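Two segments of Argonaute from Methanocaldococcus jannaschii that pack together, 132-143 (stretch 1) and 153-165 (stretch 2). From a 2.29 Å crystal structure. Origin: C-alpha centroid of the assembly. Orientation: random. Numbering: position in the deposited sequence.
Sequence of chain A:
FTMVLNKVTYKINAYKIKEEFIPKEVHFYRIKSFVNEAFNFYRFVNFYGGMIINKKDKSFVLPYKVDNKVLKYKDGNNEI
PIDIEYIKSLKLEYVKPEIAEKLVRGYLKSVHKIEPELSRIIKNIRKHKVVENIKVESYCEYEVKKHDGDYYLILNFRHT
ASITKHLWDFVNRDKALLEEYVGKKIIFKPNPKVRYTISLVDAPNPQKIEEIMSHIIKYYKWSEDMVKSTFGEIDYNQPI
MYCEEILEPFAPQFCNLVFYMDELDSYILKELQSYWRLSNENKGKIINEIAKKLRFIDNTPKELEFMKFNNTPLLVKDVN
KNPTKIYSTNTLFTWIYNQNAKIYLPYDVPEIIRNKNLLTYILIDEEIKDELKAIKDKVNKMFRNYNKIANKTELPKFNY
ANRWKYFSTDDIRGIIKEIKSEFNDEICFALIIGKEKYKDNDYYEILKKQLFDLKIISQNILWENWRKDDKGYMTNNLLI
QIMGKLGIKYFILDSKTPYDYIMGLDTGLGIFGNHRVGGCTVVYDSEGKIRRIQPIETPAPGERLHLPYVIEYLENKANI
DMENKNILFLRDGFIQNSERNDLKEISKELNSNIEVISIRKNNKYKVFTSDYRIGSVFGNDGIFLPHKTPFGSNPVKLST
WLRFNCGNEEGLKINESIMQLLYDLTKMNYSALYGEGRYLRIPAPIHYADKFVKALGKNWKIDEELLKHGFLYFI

Stretch 1 (132-143) ENIKVESYCEYE
Stretch 2 153-165: LILNFRHTASITK

Residues 134-143 and the strand running from Leu153 through the pairing with Ile134 are antiparallel neighbours, their N-to-C directions 157° apart and their axes approaching to 4.5 Å. Backbone torsions are extended throughout, from -115/120 (phi/psi) at Ile134 to -153/157 at Glu143 and from -95/126 at Leu153 to -77/116 at Ile163. The register pairs Ile134 with Ile163, Val136 with Ala161, Ser138 with His159, Cys140 with Phe157 and Tyr142 with Leu155 at non-hydrogen-bonded positions; the CA atoms of Val136 and Ala161 come to 4.3 Å.

The alternating pairs carry the backbone hydrogen bonds, each in both directions. Lys135 N donates to Ser162 O (2.9 Å) and Ser162 N to Lys135 O (2.8 Å); Glu137 N to Thr160 O and Thr160 N to Glu137 O (both 2.8 Å); Tyr139 N to Arg158 O (3.0 Å) and Arg158 N to Tyr139 O (2.8 Å); Glu141 N to Asn156 O and Asn156 N to Glu141 O (both 2.9 Å). In the last pair, Glu143 N reaches Ile154 O at 3.2 Å and Ile154 N reaches Glu143 O at 2.7 Å. Between these rungs, CA-H groups point at carbonyls, as from Cys140 CA to Asn156 O (3.2 Å). Next to the Ile134-Ile163 pair, Asn133 has phi/psi -102/30 and Thr164 -69/-34, and Asn133 O accepts from both Thr164 N (3.0 Å) and Thr164 OG1 (2.7 Å, chi1 p).

Side chains alternate between two faces. The face of Lys135, Glu137, Tyr139, Glu141 and Glu143 is the more polar. Glu141 (chi1 26°, chi2 t) places OE2 2.7 Å from Asn156 ND2, which donates a hydrogen bond (Asn156 chi1 t, chi2 25°). The same OE2 forms a salt bridge to Arg158 NE at 3.5 Å, so one carboxylate oxygen serves two neighbours on the opposing strand. Arg158 (chi1 -135°, chi2 121°) also lays CB over one face of the Tyr139 ring (chi1 p, chi2 91°), 4.0 Å from its centroid, a CH-π contact; Thr160 CG2 meets the ring edge, 3.8 Å from Tyr139 CD2. Ser162 OG (chi1 p) lies 3.1 Å from Glu137 OE2 and 3.3 Å from Lys135 O, and its single proton cannot be assigned between them. Lys135 is t at chi1 to chi4, its end leading away from the other strand.

The other face is largely apolar. Ile134 (m, m) packs CD1 against Ile163 CD1 at 3.6 Å and CG2 against Ala161 CB at 4.0 Å. In the middle, Ser138 OG (chi1 m) approaches His159 ND1 (chi1 m, chi2 -85°) to 2.8 Å, and Ser138 CB lies 3.6 Å from Phe157 CZ. Cys140 SG (chi1 m) is 4.0 Å from Phe157 CD1 (chi1 t, chi2 59°), an oblique sulfur-aromatic contact. Tyr142 (chi1 p, chi2 -77°) has CB 4.2 Å from Leu155 CD1. Leu153 (t, p), whose CA-to-CB bond points sideways, meets the edge of the Tyr142 ring, Tyr142 CD2 to Leu153 CD1 3.8 Å.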

# COMPACT_ATOMS: atom_id res chain seq x y z
N GLU A 132 -26.43 -0.60 -4.64
CA GLU A 132 -27.47 -0.45 -5.66
C GLU A 132 -26.94 -0.78 -7.06
O GLU A 132 -27.46 -1.70 -7.71
CB GLU A 132 -28.10 0.96 -5.61
N ASN A 133 -25.90 -0.05 -7.52
CA ASN A 133 -25.24 -0.25 -8.82
C ASN A 133 -23.91 -0.99 -8.62
O ASN A 133 -22.96 -0.83 -9.39
CB ASN A 133 -25.05 1.10 -9.54
N ILE A 134 -23.86 -1.84 -7.58
CA ILE A 134 -22.69 -2.63 -7.21
C ILE A 134 -22.93 -4.12 -7.37
O ILE A 134 -23.84 -4.67 -6.75
CB ILE A 134 -22.18 -2.20 -5.80
CG1 ILE A 134 -21.21 -0.99 -5.89
CG2 ILE A 134 -21.60 -3.35 -4.94
CD1 ILE A 134 -19.80 -1.29 -6.50
N LYS A 135 -22.13 -4.76 -8.23
CA LYS A 135 -22.20 -6.21 -8.43
C LYS A 135 -21.16 -6.83 -7.49
O LYS A 135 -19.97 -6.58 -7.64
CB LYS A 135 -21.99 -6.60 -9.90
CG LYS A 135 -22.17 -8.09 -10.17
CD LYS A 135 -21.91 -8.46 -11.62
CE LYS A 135 -21.98 -9.95 -11.84
NZ LYS A 135 -21.71 -10.31 -13.26
N VAL A 136 -21.62 -7.61 -6.51
CA VAL A 136 -20.74 -8.26 -5.53
C VAL A 136 -20.59 -9.75 -5.82
O VAL A 136 -21.59 -10.45 -5.98
CB VAL A 136 -21.09 -7.91 -4.06
CG1 VAL A 136 -22.51 -8.33 -3.68
CG2 VAL A 136 -20.06 -8.49 -3.08
N GLU A 137 -19.33 -10.22 -5.92
CA GLU A 137 -18.97 -11.61 -6.20
C GLU A 137 -18.11 -12.16 -5.05
O GLU A 137 -17.26 -11.45 -4.52
CB GLU A 137 -18.21 -11.74 -7.54
CG GLU A 137 -18.76 -10.91 -8.69
CD GLU A 137 -17.84 -9.79 -9.15
OE1 GLU A 137 -16.83 -10.08 -9.83
OE2 GLU A 137 -18.15 -8.61 -8.85
N SER A 138 -18.33 -13.42 -4.66
CA SER A 138 -17.57 -14.05 -3.58
C SER A 138 -16.65 -15.12 -4.11
O SER A 138 -17.00 -15.83 -5.06
CB SER A 138 -18.51 -14.64 -2.55
OG SER A 138 -19.15 -13.62 -1.80
N TYR A 139 -15.47 -15.25 -3.47
CA TYR A 139 -14.48 -16.26 -3.82
C TYR A 139 -13.58 -16.65 -2.66
O TYR A 139 -13.41 -15.89 -1.70
CB TYR A 139 -13.65 -15.84 -5.05
CG TYR A 139 -12.61 -14.77 -4.78
CD1 TYR A 139 -11.31 -15.11 -4.42
CD2 TYR A 139 -12.90 -13.42 -4.97
CE1 TYR A 139 -10.33 -14.14 -4.21
CE2 TYR A 139 -11.93 -12.44 -4.78
CZ TYR A 139 -10.65 -12.80 -4.39
OH TYR A 139 -9.68 -11.86 -4.17
N CYS A 140 -12.99 -17.84 -2.76
CA CYS A 140 -12.03 -18.37 -1.81
C CYS A 140 -10.65 -18.27 -2.41
O CYS A 140 -10.48 -18.47 -3.62
CB CYS A 140 -12.35 -19.82 -1.45
SG CYS A 140 -13.81 -20.02 -0.41
N GLU A 141 -9.67 -17.95 -1.58
CA GLU A 141 -8.27 -17.98 -1.96
C GLU A 141 -7.57 -18.91 -0.99
O GLU A 141 -7.92 -18.95 0.20
CB GLU A 141 -7.59 -16.61 -2.10
CG GLU A 141 -8.17 -15.47 -1.29
CD GLU A 141 -7.29 -14.24 -1.28
OE1 GLU A 141 -6.91 -13.76 -2.37
OE2 GLU A 141 -6.98 -13.75 -0.17
N TYR A 142 -6.66 -19.73 -1.50
CA TYR A 142 -5.97 -20.72 -0.69
C TYR A 142 -4.48 -20.79 -0.97
O TYR A 142 -4.02 -20.48 -2.07
CB TYR A 142 -6.65 -22.09 -0.83
CG TYR A 142 -6.43 -22.73 -2.18
CD1 TYR A 142 -7.14 -22.29 -3.30
CD2 TYR A 142 -5.49 -23.73 -2.36
CE1 TYR A 142 -6.87 -22.80 -4.57
CE2 TYR A 142 -5.21 -24.26 -3.62
CZ TYR A 142 -5.92 -23.80 -4.72
OH TYR A 142 -5.68 -24.35 -5.95
N GLU A 143 -3.74 -21.24 0.04
CA GLU A 143 -2.30 -21.45 0.04
C GLU A 143 -2.00 -22.54 1.05
O GLU A 143 -2.80 -22.77 1.95
CB GLU A 143 -1.64 -20.15 0.53
CG GLU A 143 -0.32 -19.82 -0.14
CD GLU A 143 0.19 -18.45 0.27
OE1 GLU A 143 0.29 -18.20 1.50
OE2 GLU A 143 0.47 -17.63 -0.63
N LEU A 153 -3.66 -25.58 5.36
CA LEU A 153 -4.23 -24.82 4.26
C LEU A 153 -4.68 -23.49 4.82
O LEU A 153 -5.40 -23.45 5.82
CB LEU A 153 -5.40 -25.54 3.54
CG LEU A 153 -5.81 -24.89 2.19
CD1 LEU A 153 -4.94 -25.39 1.03
CD2 LEU A 153 -7.28 -25.13 1.89
N ILE A 154 -4.21 -22.39 4.21
CA ILE A 154 -4.62 -21.03 4.56
C ILE A 154 -5.87 -20.81 3.72
O ILE A 154 -5.83 -20.96 2.50
CB ILE A 154 -3.51 -19.96 4.32
CG1 ILE A 154 -2.13 -20.37 4.90
CG2 ILE A 154 -3.94 -18.56 4.77
CD1 ILE A 154 -2.10 -20.83 6.38
N LEU A 155 -7.00 -20.56 4.37
CA LEU A 155 -8.28 -20.40 3.70
C LEU A 155 -8.86 -19.00 3.93
O LEU A 155 -9.11 -18.59 5.06
CB LEU A 155 -9.24 -21.51 4.16
CG LEU A 155 -10.41 -21.89 3.25
CD1 LEU A 155 -9.93 -22.32 1.86
CD2 LEU A 155 -11.20 -23.02 3.88
N ASN A 156 -9.03 -18.25 2.83
CA ASN A 156 -9.54 -16.89 2.88
C ASN A 156 -10.78 -16.74 2.03
O ASN A 156 -10.84 -17.27 0.93
CB ASN A 156 -8.46 -15.90 2.44
CG ASN A 156 -8.62 -14.50 2.99
OD1 ASN A 156 -9.22 -14.29 4.05
ND2 ASN A 156 -8.04 -13.52 2.31
N PHE A 157 -11.78 -16.03 2.55
CA PHE A 157 -13.02 -15.79 1.83
C PHE A 157 -13.09 -14.29 1.53
O PHE A 157 -13.05 -13.47 2.44
CB PHE A 157 -14.23 -16.30 2.64
CG PHE A 157 -15.58 -16.17 1.99
CD1 PHE A 157 -15.84 -16.77 0.76
CD2 PHE A 157 -16.61 -15.49 2.63
CE1 PHE A 157 -17.10 -16.64 0.16
CE2 PHE A 157 -17.88 -15.40 2.05
CZ PHE A 157 -18.11 -15.96 0.81
N ARG A 158 -13.12 -13.95 0.23
CA ARG A 158 -13.11 -12.55 -0.19
C ARG A 158 -14.32 -12.13 -1.00
O ARG A 158 -14.91 -12.94 -1.71
CB ARG A 158 -11.81 -12.22 -0.93
CG ARG A 158 -11.22 -10.91 -0.48
CD ARG A 158 -9.83 -11.10 0.08
NE ARG A 158 -8.81 -10.90 -0.95
CZ ARG A 158 -8.23 -9.73 -1.22
NH1 ARG A 158 -8.58 -8.64 -0.56
NH2 ARG A 158 -7.30 -9.65 -2.17
N HIS A 159 -14.67 -10.84 -0.88
CA HIS A 159 -15.76 -10.24 -1.62
C HIS A 159 -15.21 -9.19 -2.56
O HIS A 159 -14.50 -8.28 -2.13
CB HIS A 159 -16.82 -9.65 -0.68
CG HIS A 159 -17.44 -10.66 0.22
ND1 HIS A 159 -18.52 -11.43 -0.20
CD2 HIS A 159 -17.10 -11.03 1.47
CE1 HIS A 159 -18.81 -12.22 0.82
NE2 HIS A 159 -17.98 -12.02 1.85
N THR A 160 -15.47 -9.38 -3.86
CA THR A 160 -15.05 -8.49 -4.93
C THR A 160 -16.27 -7.78 -5.49
O THR A 160 -17.21 -8.43 -5.94
CB THR A 160 -14.13 -9.19 -5.96
OG1 THR A 160 -13.81 -8.28 -7.00
CG2 THR A 160 -14.74 -10.47 -6.55
N ALA A 161 -16.28 -6.46 -5.39
CA ALA A 161 -17.38 -5.64 -5.88
C ALA A 161 -16.98 -4.87 -7.13
O ALA A 161 -15.83 -4.43 -7.26
CB ALA A 161 -17.86 -4.67 -4.81
N SER A 162 -17.92 -4.75 -8.07
CA SER A 162 -17.70 -4.03 -9.31
C SER A 162 -18.78 -2.97 -9.56
O SER A 162 -19.98 -3.23 -9.39
CB SER A 162 -17.56 -4.98 -10.50
OG SER A 162 -18.57 -5.97 -10.51
N ILE A 163 -18.33 -1.76 -9.94
CA ILE A 163 -19.24 -0.66 -10.26
C ILE A 163 -19.78 -0.95 -11.65
O ILE A 163 -19.01 -1.07 -12.60
CB ILE A 163 -18.54 0.72 -10.17
CG1 ILE A 163 -17.70 0.88 -8.85
CG2 ILE A 163 -19.53 1.86 -10.39
CD1 ILE A 163 -18.29 1.71 -7.68
N THR A 164 -21.10 -1.17 -11.74
CA THR A 164 -21.79 -1.52 -12.98
C THR A 164 -21.83 -0.36 -13.99
O THR A 164 -21.73 -0.59 -15.20
CB THR A 164 -23.14 -2.20 -12.69
OG1 THR A 164 -23.91 -1.35 -11.83
CG2 THR A 164 -22.96 -3.57 -12.04
N LYS A 165 -21.92 0.88 -13.48
CA LYS A 165 -21.84 2.10 -14.28
C LYS A 165 -20.36 2.21 -14.65
O LYS A 165 -19.50 2.08 -13.77
CB LYS A 165 -22.28 3.34 -13.45
CG LYS A 165 -22.33 4.65 -14.25
CD LYS A 165 -22.28 5.88 -13.34
CE LYS A 165 -23.64 6.34 -12.86
NZ LYS A 165 -23.52 7.46 -11.89